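Local coordinates for protein retinol dehydratase (Spodoptera frugiperda, PDB 1X8L) that binds retinoids beside a nucleotide cofactor and probably transfers a sulfo group in dehydrating retinol, at residues Glu12-Asn17 with Tyr35-Pro40; His230-Trp235 with Lys340-Arg345; Asn209-Trp214 with Tyr322-Met327. The protein carries 2 engineered substitutions. All blocks are in the same frame, centred on the assembly; numbering follows the deposited sequence.

Contact 1 of 3, residues Glu12-Asn17 with Tyr35-Pro40; sequences EFRELN and YVKLGP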
loop_
_atom_site.group_PDB
_atom_site.type_symbol
_atom_site.label_atom_id
_atom_site.label_comp_id
_atom_site.label_asym_id
_atom_site.label_seq_id
_atom_site.Cartn_x
_atom_site.Cartn_y
_atom_site.Cartn_z
ATOM N N GLU A 12 22.277 3.601 -17.711
ATOM C CA GLU A 12 20.865 3.552 -18.096
ATOM C C GLU A 12 20.027 3.867 -16.872
ATOM O O GLU A 12 20.558 3.869 -15.767
ATOM C CB GLU A 12 20.447 2.158 -18.586
ATOM C CG GLU A 12 21.186 1.638 -19.797
ATOM C CD GLU A 12 20.941 2.474 -21.023
ATOM O OE1 GLU A 12 20.028 2.106 -21.810
ATOM O OE2 GLU A 12 21.674 3.481 -21.197
ATOM N N PHE A 13 18.732 4.113 -17.087
ATOM C CA PHE A 13 17.732 4.135 -16.016
ATOM C C PHE A 13 16.616 3.137 -16.322
ATOM O O PHE A 13 16.421 2.711 -17.476
ATOM C CB PHE A 13 17.132 5.539 -15.827
ATOM C CG PHE A 13 16.142 5.922 -16.909
ATOM C CD1 PHE A 13 14.785 5.682 -16.746
ATOM C CD2 PHE A 13 16.578 6.498 -18.096
ATOM C CE1 PHE A 13 13.891 5.993 -17.739
ATOM C CE2 PHE A 13 15.679 6.829 -19.105
ATOM C CZ PHE A 13 14.336 6.572 -18.933
ATOM N N ARG A 14 15.883 2.748 -15.278
ATOM C CA ARG A 14 14.684 1.932 -15.463
ATOM C C ARG A 14 13.549 2.391 -14.574
ATOM O O ARG A 14 13.751 3.071 -13.561
ATOM C CB ARG A 14 14.983 0.459 -15.232
ATOM C CG ARG A 14 15.855 0.178 -14.040
ATOM C CD ARG A 14 15.764 -1.294 -13.577
ATOM N NE ARG A 14 14.523 -1.493 -12.845
ATOM C CZ ARG A 14 14.404 -1.716 -11.540
ATOM N NH1 ARG A 14 15.462 -1.834 -10.753
ATOM N NH2 ARG A 14 13.191 -1.833 -11.019
ATOM N N GLU A 15 12.356 2.042 -14.998
ATOM C CA GLU A 15 11.142 2.320 -14.285
ATOM C C GLU A 15 11.053 1.431 -13.056
ATOM O O GLU A 15 11.603 0.331 -13.050
ATOM C CB GLU A 15 9.932 2.040 -15.198
ATOM C CG GLU A 15 9.840 2.966 -16.424
ATOM C CD GLU A 15 9.841 4.445 -16.032
ATOM O OE1 GLU A 15 9.196 4.814 -15.027
ATOM O OE2 GLU A 15 10.485 5.236 -16.735
ATOM N N LEU A 16 10.363 1.921 -12.028
ATOM C CA LEU A 16 9.994 1.094 -10.880
ATOM C C LEU A 16 9.057 -0.038 -11.303
ATOM O O LEU A 16 8.195 0.162 -12.161
ATOM C CB LEU A 16 9.317 1.936 -9.781
ATOM C CG LEU A 16 10.167 3.071 -9.203
ATOM C CD1 LEU A 16 9.542 3.705 -7.924
ATOM C CD2 LEU A 16 11.555 2.580 -8.932
ATOM N N ASN A 17 9.252 -1.211 -10.689
ATOM C CA ASN A 17 8.405 -2.379 -10.899
ATOM C C ASN A 17 7.180 -2.232 -9.988
ATOM O O ASN A 17 7.110 -1.278 -9.247
ATOM C CB ASN A 17 9.182 -3.699 -10.662
ATOM C CG ASN A 17 9.614 -3.923 -9.178
ATOM O OD1 ASN A 17 8.913 -3.538 -8.221
ATOM N ND2 ASN A 17 10.773 -4.571 -9.001
ATOM N N TYR A 35 9.874 8.904 -9.641
ATOM C CA TYR A 35 11.262 8.461 -9.559
ATOM C C TYR A 35 11.638 7.532 -10.698
ATOM O O TYR A 35 10.797 6.845 -11.237
ATOM C CB TYR A 35 11.485 7.620 -8.292
ATOM C CG TYR A 35 11.496 8.326 -6.970
ATOM C CD1 TYR A 35 10.548 8.018 -6.000
ATOM C CD2 TYR A 35 12.499 9.225 -6.641
ATOM C CE1 TYR A 35 10.556 8.636 -4.764
ATOM C CE2 TYR A 35 12.528 9.839 -5.392
ATOM C CZ TYR A 35 11.538 9.543 -4.462
ATOM O OH TYR A 35 11.533 10.128 -3.220
ATOM N N VAL A 36 12.927 7.481 -11.012
ATOM C CA VAL A 36 13.511 6.331 -11.697
ATOM C C VAL A 36 14.767 5.869 -10.978
ATOM O O VAL A 36 15.327 6.602 -10.136
ATOM C CB VAL A 36 13.832 6.602 -13.216
ATOM C CG1 VAL A 36 12.585 6.999 -13.940
ATOM C CG2 VAL A 36 14.931 7.650 -13.388
ATOM N N LYS A 37 15.193 4.647 -11.315
ATOM C CA LYS A 37 16.411 4.045 -10.785
ATOM C C LYS A 37 17.520 4.197 -11.820
ATOM O O LYS A 37 17.377 3.782 -12.957
ATOM C CB LYS A 37 16.197 2.564 -10.460
ATOM C CG LYS A 37 15.415 2.319 -9.116
ATOM C CD LYS A 37 15.649 0.879 -8.555
ATOM C CE LYS A 37 15.370 0.757 -7.056
ATOM N NZ LYS A 37 16.256 1.622 -6.114
ATOM N N LEU A 38 18.646 4.745 -11.391
ATOM C CA LEU A 38 19.699 5.207 -12.287
ATOM C C LEU A 38 20.989 4.439 -12.039
ATOM O O LEU A 38 21.558 4.531 -10.951
ATOM C CB LEU A 38 19.949 6.711 -12.070
ATOM C CG LEU A 38 20.973 7.412 -12.979
ATOM C CD1 LEU A 38 20.651 7.093 -14.434
ATOM C CD2 LEU A 38 21.056 8.921 -12.783
ATOM N N GLY A 39 21.428 3.692 -13.051
ATOM C CA GLY A 39 22.731 3.025 -13.073
ATOM C C GLY A 39 22.640 1.681 -12.397
ATOM O O GLY A 39 21.563 1.318 -11.930
ATOM N N PRO A 40 23.753 0.947 -12.325
ATOM C CA PRO A 40 23.723 -0.436 -11.810
ATOM C C PRO A 40 23.373 -0.560 -10.310
ATOM O O PRO A 40 22.835 -1.571 -9.897
ATOM C CB PRO A 40 25.125 -1.019 -12.178
ATOM C CG PRO A 40 26.001 0.155 -12.567
ATOM C CD PRO A 40 25.116 1.391 -12.687
HETATM O O HOH W 1 9.426 4.515 -12.318
#
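Arg14 and Lys37 face each other as a hydrogen-bonded antiparallel pair, each backbone N-H answered by the other's carbonyl. Arg14 N reaches Lys37 O at 2.9 Å, and Lys37 N returns a straighter bond to Arg14 O at 3.1 Å. Two residues further along, past the non-hydrogen-bonded pair of Phe13 and Leu38, Gly39 N donates to Glu12 O at 2.9 Å; the positive phi of Gly39 (86°) suits a residue without a side chain.

Lys37 is a worked example of how a lysine can use its whole length. Lys37 CB lies near the carbonyl oxygen of Arg14. Lys37 CG then meets the methyl CD2 of Leu16, which arrives at about a right angle, 3.9 Å away. Lys37 CD packs 3.5 Å from Arg14 NH1, the two long chains running side by side in the same direction. A bend at the last torsion (chi4 -62°) carries NZ off to the carbonyls of Gly42 and Gly220, while the Arg14 guanidinium pairs with Glu20; these separate partners probably ease the like charges.

The two strands are the first two of a three-stranded antiparallel sheet that 43-46 completes, with 13-14 outermost within the chain. On the other face, Phe13 CD1 rests 3.8 Å from Val36 CB, and Phe13 CB adjoins Leu38 CD1. Past the paired residues the two chains part, and a water bridges them: it accepts from Leu16 N and donates to Tyr35 O at 2.9 Å and to Glu15 OE1, while Glu15 OE2 forms a salt bridge with Arg47.

Contact 2 of 3, residues His230-Trp235 with Lys340-Arg345; sequences HVKEAW and KDTDLR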
loop_
_atom_site.group_PDB
_atom_site.type_symbol
_atom_site.label_atom_id
_atom_site.label_comp_id
_atom_site.label_asym_id
_atom_site.label_seq_id
_atom_site.Cartn_x
_atom_site.Cartn_y
_atom_site.Cartn_z
ATOM N N HIS A 230 25.735 4.854 -1.423
ATOM C CA HIS A 230 26.062 6.268 -1.370
ATOM C C HIS A 230 27.210 6.534 -0.394
ATOM O O HIS A 230 28.190 7.168 -0.767
ATOM C CB HIS A 230 24.806 7.044 -0.968
ATOM C CG HIS A 230 24.833 8.516 -1.253
ATOM N ND1 HIS A 230 25.788 9.375 -0.742
ATOM C CD2 HIS A 230 23.957 9.292 -1.927
ATOM C CE1 HIS A 230 25.504 10.609 -1.113
ATOM N NE2 HIS A 230 24.392 10.589 -1.823
ATOM N N VAL A 231 27.116 6.002 0.833
ATOM C CA VAL A 231 28.179 6.188 1.821
ATOM C C VAL A 231 29.464 5.459 1.415
ATOM O O VAL A 231 30.560 5.997 1.547
ATOM C CB VAL A 231 27.714 5.775 3.238
ATOM C CG1 VAL A 231 28.891 5.599 4.176
ATOM C CG2 VAL A 231 26.732 6.796 3.766
ATOM N N LYS A 232 29.327 4.228 0.941
ATOM C CA LYS A 232 30.480 3.413 0.594
ATOM C C LYS A 232 31.316 4.005 -0.543
ATOM O O LYS A 232 32.510 3.777 -0.588
ATOM C CB LYS A 232 30.058 1.978 0.271
ATOM C CG LYS A 232 29.703 1.163 1.532
ATOM C CD LYS A 232 29.560 -0.293 1.205
ATOM C CE LYS A 232 28.937 -1.076 2.331
ATOM N NZ LYS A 232 28.759 -2.517 1.965
ATOM N N GLU A 233 30.710 4.783 -1.431
ATOM C CA GLU A 233 31.461 5.417 -2.518
ATOM C C GLU A 233 32.415 6.454 -1.966
ATOM O O GLU A 233 33.559 6.508 -2.368
ATOM C CB GLU A 233 30.534 6.072 -3.539
ATOM C CG GLU A 233 29.864 5.087 -4.484
ATOM C CD GLU A 233 29.082 5.793 -5.562
ATOM O OE1 GLU A 233 29.397 6.948 -5.803
ATOM O OE2 GLU A 233 28.154 5.214 -6.154
ATOM N N ALA A 234 31.945 7.273 -1.035
ATOM C CA ALA A 234 32.810 8.285 -0.409
ATOM C C ALA A 234 33.868 7.684 0.493
ATOM O O ALA A 234 35.000 8.138 0.493
ATOM C CB ALA A 234 31.960 9.330 0.378
ATOM N N TRP A 235 33.453 6.699 1.302
ATOM C CA TRP A 235 34.306 5.942 2.194
ATOM C C TRP A 235 35.516 5.379 1.449
ATOM O O TRP A 235 36.632 5.482 1.945
ATOM C CB TRP A 235 33.490 4.809 2.851
ATOM C CG TRP A 235 34.209 4.026 3.888
ATOM C CD1 TRP A 235 34.656 2.736 3.779
ATOM C CD2 TRP A 235 34.574 4.462 5.208
ATOM N NE1 TRP A 235 35.275 2.348 4.945
ATOM C CE2 TRP A 235 35.229 3.385 5.842
ATOM C CE3 TRP A 235 34.426 5.658 5.915
ATOM C CZ2 TRP A 235 35.747 3.476 7.145
ATOM C CZ3 TRP A 235 34.909 5.733 7.233
ATOM C CH2 TRP A 235 35.555 4.653 7.827
ATOM N N LYS A 340 29.245 -6.044 6.590
ATOM C CA LYS A 340 30.039 -7.273 6.356
ATOM C C LYS A 340 31.039 -7.026 5.215
ATOM O O LYS A 340 30.726 -6.356 4.246
ATOM C CB LYS A 340 29.118 -8.454 6.004
ATOM C CG LYS A 340 29.651 -9.808 6.369
ATOM C CD LYS A 340 28.599 -10.890 6.098
ATOM C CE LYS A 340 28.448 -11.207 4.604
ATOM N NZ LYS A 340 28.801 -12.637 4.320
ATOM N N ASP A 341 32.246 -7.550 5.345
ATOM C CA ASP A 341 33.287 -7.394 4.320
ATOM C C ASP A 341 33.646 -5.926 4.006
ATOM O O ASP A 341 33.976 -5.611 2.879
ATOM C CB ASP A 341 32.915 -8.144 3.010
ATOM C CG ASP A 341 32.868 -9.662 3.181
ATOM O OD1 ASP A 341 33.443 -10.194 4.161
ATOM O OD2 ASP A 341 32.280 -10.415 2.358
ATOM N N THR A 342 33.544 -5.045 4.992
ATOM C CA THR A 342 34.118 -3.698 4.917
ATOM C C THR A 342 34.648 -3.239 6.290
ATOM O O THR A 342 34.220 -3.742 7.333
ATOM C CB THR A 342 33.107 -2.625 4.401
ATOM O OG1 THR A 342 32.008 -2.504 5.314
ATOM C CG2 THR A 342 32.435 -3.038 3.092
ATOM N N ASP A 343 35.557 -2.266 6.263
ATOM C CA ASP A 343 36.026 -1.623 7.479
ATOM C C ASP A 343 35.172 -0.424 7.889
ATOM O O ASP A 343 35.498 0.265 8.863
ATOM C CB ASP A 343 37.538 -1.252 7.409
ATOM C CG ASP A 343 37.882 -0.306 6.286
ATOM O OD1 ASP A 343 37.076 -0.097 5.353
ATOM O OD2 ASP A 343 38.995 0.241 6.242
ATOM N N LEU A 344 34.074 -0.189 7.170
ATOM C CA LEU A 344 33.160 0.907 7.518
ATOM C C LEU A 344 32.573 0.705 8.927
ATOM O O LEU A 344 31.997 -0.325 9.231
ATOM C CB LEU A 344 32.043 1.043 6.484
ATOM C CG LEU A 344 30.951 2.084 6.759
ATOM C CD1 LEU A 344 31.524 3.446 6.750
ATOM C CD2 LEU A 344 29.838 1.952 5.729
ATOM N N ARG A 345 32.787 1.669 9.800
ATOM C CA ARG A 345 32.190 1.634 11.130
ATOM C C ARG A 345 31.680 3.038 11.470
ATOM O O ARG A 345 32.273 4.028 11.068
ATOM C CB ARG A 345 33.179 1.169 12.205
ATOM C CG ARG A 345 33.800 -0.234 12.011
ATOM C CD ARG A 345 32.882 -1.407 12.408
ATOM N NE ARG A 345 33.581 -2.685 12.298
ATOM C CZ ARG A 345 33.720 -3.389 11.170
ATOM N NH1 ARG A 345 33.182 -2.974 10.022
ATOM N NH2 ARG A 345 34.399 -4.531 11.195
#
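The indole of Trp235 has Leu344 CD1 over one face, 3.7 Å from the centroid of the six-membered ring, a CH-pi contact. At the ring edge, near its plane, Trp235 NE1 donates to Asp343 OD1 over 3.1 Å. The bond is fairly straight (163°), but it meets the oxygen from above the carboxylate plane, ring and carboxylate being turned 75° apart. Outside the pair, Arg238 makes a cation-pi contact with the indole, and Phe245 of strand 243-247 meets it edge-to-face.

With CG of Leu344 opposite its own backbone N (chi1 176°), the two methyls divide their work: CD1 takes the indole, while Leu344 CD2 lies 4.1 Å from Val231 CG1. Lys232 stretches across to Thr342 CG2, its NZ bonded to Asn338 O. The contact thus packs the loop after helix 325-339 against helix 227-235, beside the parallel sheet of the sulfotransferase domain.

A leucine in place of Trp235 would probably leave Asp343 OD1 without its indole donor and open a gap over Leu344 CD1. One polar edge bond beside an apolar face probably helps to fix how the loop sits on the helix, and the carboxylate would probably polarise the N-H.

Contact 3 of 3, residues Asn209-Trp214 with Tyr322-Met327; sequences NFKDFW and YFDEEM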
loop_
_atom_site.group_PDB
_atom_site.type_symbol
_atom_site.label_atom_id
_atom_site.label_comp_id
_atom_site.label_asym_id
_atom_site.label_seq_id
_atom_site.Cartn_x
_atom_site.Cartn_y
_atom_site.Cartn_z
ATOM N N ASN A 209 2.698 6.856 7.805
ATOM C CA ASN A 209 3.413 7.043 9.071
ATOM C C ASN A 209 4.919 6.772 8.903
ATOM O O ASN A 209 5.373 6.469 7.799
ATOM C CB ASN A 209 2.777 6.210 10.200
ATOM C CG ASN A 209 2.838 4.706 9.959
ATOM O OD1 ASN A 209 3.648 4.212 9.160
ATOM N ND2 ASN A 209 1.991 3.967 10.671
ATOM N N PHE A 210 5.682 6.915 9.982
ATOM C CA PHE A 210 7.120 6.716 9.915
ATOM C C PHE A 210 7.550 5.287 9.533
ATOM O O PHE A 210 8.522 5.116 8.805
ATOM C CB PHE A 210 7.851 7.108 11.207
ATOM C CG PHE A 210 9.306 6.730 11.151
ATOM C CD1 PHE A 210 10.160 7.402 10.271
ATOM C CD2 PHE A 210 9.778 5.643 11.840
ATOM C CE1 PHE A 210 11.475 7.042 10.150
ATOM C CE2 PHE A 210 11.088 5.263 11.723
ATOM C CZ PHE A 210 11.946 5.950 10.874
ATOM N N LYS A 211 6.851 4.273 10.032
ATOM C CA LYS A 211 7.140 2.897 9.649
ATOM C C LYS A 211 7.024 2.697 8.117
ATOM O O LYS A 211 7.884 2.066 7.521
ATOM C CB LYS A 211 6.229 1.921 10.375
ATOM C CG LYS A 211 6.475 0.469 9.990
ATOM C CD LYS A 211 5.627 -0.498 10.802
ATOM C CE LYS A 211 6.312 -1.867 10.908
ATOM N NZ LYS A 211 5.435 -2.878 11.540
ATOM N N ASP A 212 5.973 3.250 7.498
ATOM C CA ASP A 212 5.861 3.277 6.028
ATOM C C ASP A 212 7.091 3.953 5.400
ATOM O O ASP A 212 7.608 3.492 4.381
ATOM C CB ASP A 212 4.624 4.039 5.569
ATOM C CG ASP A 212 3.330 3.348 5.936
ATOM O OD1 ASP A 212 3.245 2.132 5.797
ATOM O OD2 ASP A 212 2.334 3.966 6.365
ATOM N N PHE A 213 7.543 5.042 6.012
ATOM C CA PHE A 213 8.745 5.735 5.521
ATOM C C PHE A 213 9.972 4.853 5.655
ATOM O O PHE A 213 10.724 4.695 4.706
ATOM C CB PHE A 213 8.966 7.076 6.188
ATOM C CG PHE A 213 9.984 7.947 5.481
ATOM C CD1 PHE A 213 9.606 8.760 4.430
ATOM C CD2 PHE A 213 11.321 7.951 5.885
ATOM C CE1 PHE A 213 10.547 9.560 3.779
ATOM C CE2 PHE A 213 12.256 8.731 5.243
ATOM C CZ PHE A 213 11.871 9.542 4.177
ATOM N N TRP A 214 10.167 4.275 6.831
ATOM C CA TRP A 214 11.265 3.345 7.071
ATOM C C TRP A 214 11.325 2.223 6.055
ATOM O O TRP A 214 12.408 1.899 5.527
ATOM C CB TRP A 214 11.176 2.779 8.493
ATOM C CG TRP A 214 12.135 1.695 8.727
ATOM C CD1 TRP A 214 11.838 0.379 8.930
ATOM C CD2 TRP A 214 13.553 1.800 8.756
ATOM N NE1 TRP A 214 12.996 -0.340 9.074
ATOM C CE2 TRP A 214 14.065 0.504 8.975
ATOM C CE3 TRP A 214 14.459 2.861 8.594
ATOM C CZ2 TRP A 214 15.444 0.230 9.051
ATOM C CZ3 TRP A 214 15.811 2.609 8.671
ATOM C CH2 TRP A 214 16.305 1.289 8.894
ATOM N N TYR A 322 11.146 5.940 17.659
ATOM C CA TYR A 322 10.316 5.704 16.477
ATOM C C TYR A 322 10.233 4.246 16.040
ATOM O O TYR A 322 9.315 3.886 15.293
ATOM C CB TYR A 322 10.867 6.509 15.295
ATOM C CG TYR A 322 10.674 8.006 15.419
ATOM C CD1 TYR A 322 11.584 8.784 16.121
ATOM C CD2 TYR A 322 9.575 8.646 14.818
ATOM C CE1 TYR A 322 11.433 10.159 16.217
ATOM C CE2 TYR A 322 9.399 10.041 14.928
ATOM C CZ TYR A 322 10.333 10.789 15.630
ATOM O OH TYR A 322 10.182 12.162 15.740
ATOM N N PHE A 323 11.175 3.416 16.503
ATOM C CA PHE A 323 11.293 2.029 16.059
ATOM C C PHE A 323 10.684 1.063 17.041
ATOM O O PHE A 323 11.090 1.011 18.204
ATOM C CB PHE A 323 12.768 1.631 15.876
ATOM C CG PHE A 323 13.387 2.122 14.616
ATOM C CD1 PHE A 323 13.400 3.479 14.301
ATOM C CD2 PHE A 323 14.020 1.233 13.750
ATOM C CE1 PHE A 323 14.015 3.935 13.142
ATOM C CE2 PHE A 323 14.621 1.689 12.587
ATOM C CZ PHE A 323 14.616 3.038 12.281
ATOM N N ASP A 324 9.722 0.270 16.572
ATOM C CA ASP A 324 9.240 -0.852 17.352
ATOM C C ASP A 324 10.277 -1.988 17.314
ATOM O O ASP A 324 11.355 -1.852 16.735
ATOM C CB ASP A 324 7.823 -1.306 16.929
ATOM C CG ASP A 324 7.723 -1.714 15.470
ATOM O OD1 ASP A 324 6.625 -1.572 14.900
ATOM O OD2 ASP A 324 8.667 -2.178 14.803
ATOM N N GLU A 325 9.968 -3.101 17.960
ATOM C CA GLU A 325 10.980 -4.129 18.171
ATOM C C GLU A 325 11.283 -4.778 16.799
ATOM O O GLU A 325 12.436 -5.057 16.472
ATOM C CB GLU A 325 10.609 -5.119 19.308
ATOM C CG GLU A 325 9.188 -5.083 19.919
ATOM C CD GLU A 325 8.695 -3.752 20.568
ATOM O OE1 GLU A 325 9.053 -3.405 21.736
ATOM O OE2 GLU A 325 7.849 -3.095 19.908
ATOM N N GLU A 326 10.253 -4.894 15.968
ATOM C CA GLU A 326 10.359 -5.429 14.616
ATOM C C GLU A 326 11.259 -4.593 13.682
ATOM O O GLU A 326 12.167 -5.124 13.034
ATOM C CB GLU A 326 8.934 -5.556 14.039
ATOM C CG GLU A 326 8.754 -5.476 12.525
ATOM C CD GLU A 326 8.970 -6.809 11.838
ATOM O OE1 GLU A 326 8.350 -7.823 12.280
ATOM O OE2 GLU A 326 9.768 -6.835 10.857
ATOM N N MET A 327 10.959 -3.300 13.563
ATOM C CA MET A 327 11.797 -2.385 12.818
ATOM C C MET A 327 13.227 -2.391 13.341
ATOM O O MET A 327 14.141 -2.198 12.562
ATOM C CB MET A 327 11.273 -0.936 12.922
ATOM C CG MET A 327 9.916 -0.657 12.312
ATOM S SD MET A 327 9.086 0.776 13.087
ATOM C CE MET A 327 9.894 2.087 12.182
#
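The first turn of helix 210-218 lies against the start of helix 325-339 and the residues leading into it, with Phe210 and Tyr322 CA atoms 7.4 Å apart. Tyr322 directs its edge at the Phe210 face, centroids 5.5 Å apart and planes at 65°, and its hydroxyl is bonded to His196. Phe323 CE1 lies at the Phe210 edge, 3.5 Å from Phe210 CE2, and the ring turns its own edge over the Trp214 indole in a second edge-to-face pair, Phe323 CE2 above the indole.

Met327 wedges its methyl among these rings: a bend at the last torsion (chi3 82°) sets Met327 CE 3.4 Å from Phe210 CE2, with Trp214 CB also close. The indole itself is tied to helix 325-339 through NE1, bonded to Gln330. Lys211 runs out extended past Met327 to a long salt bridge, Lys211 NZ to Asp324 OD1 at 3.8 Å.

Both helix starts are capped: Asp212 N donates to Asn209 OD1 and Asn209 N to Asp212 OD2, a capping box, while Met327 N donates to Asp324 OD2 at 2.8 Å and Asp324 N makes a weak hydrogen bond to Met327 SD. The rings between form an aromatic cluster within the sulfotransferase domain.

The three contacts stand well apart, their centres 23 to 26 Å from one another, and none touches another. Contact 1 closes in the chain before the others open. The segments of contacts 2 and 3 alternate along the chain; their later partners are the loop after helix 325-339 and the start of that helix with the residues before it, so helix 325-339 and its flanking residues meet two helices that follow each other in the chain. All three lie outside the annotated sites, yet none is far from a ligand: the side chain of Tyr35 is about 11 Å from 4-oxoretinol, while those of Val231 and Tyr322 are about 12 Å and 8 Å from adenosine-3'-5'-diphosphate.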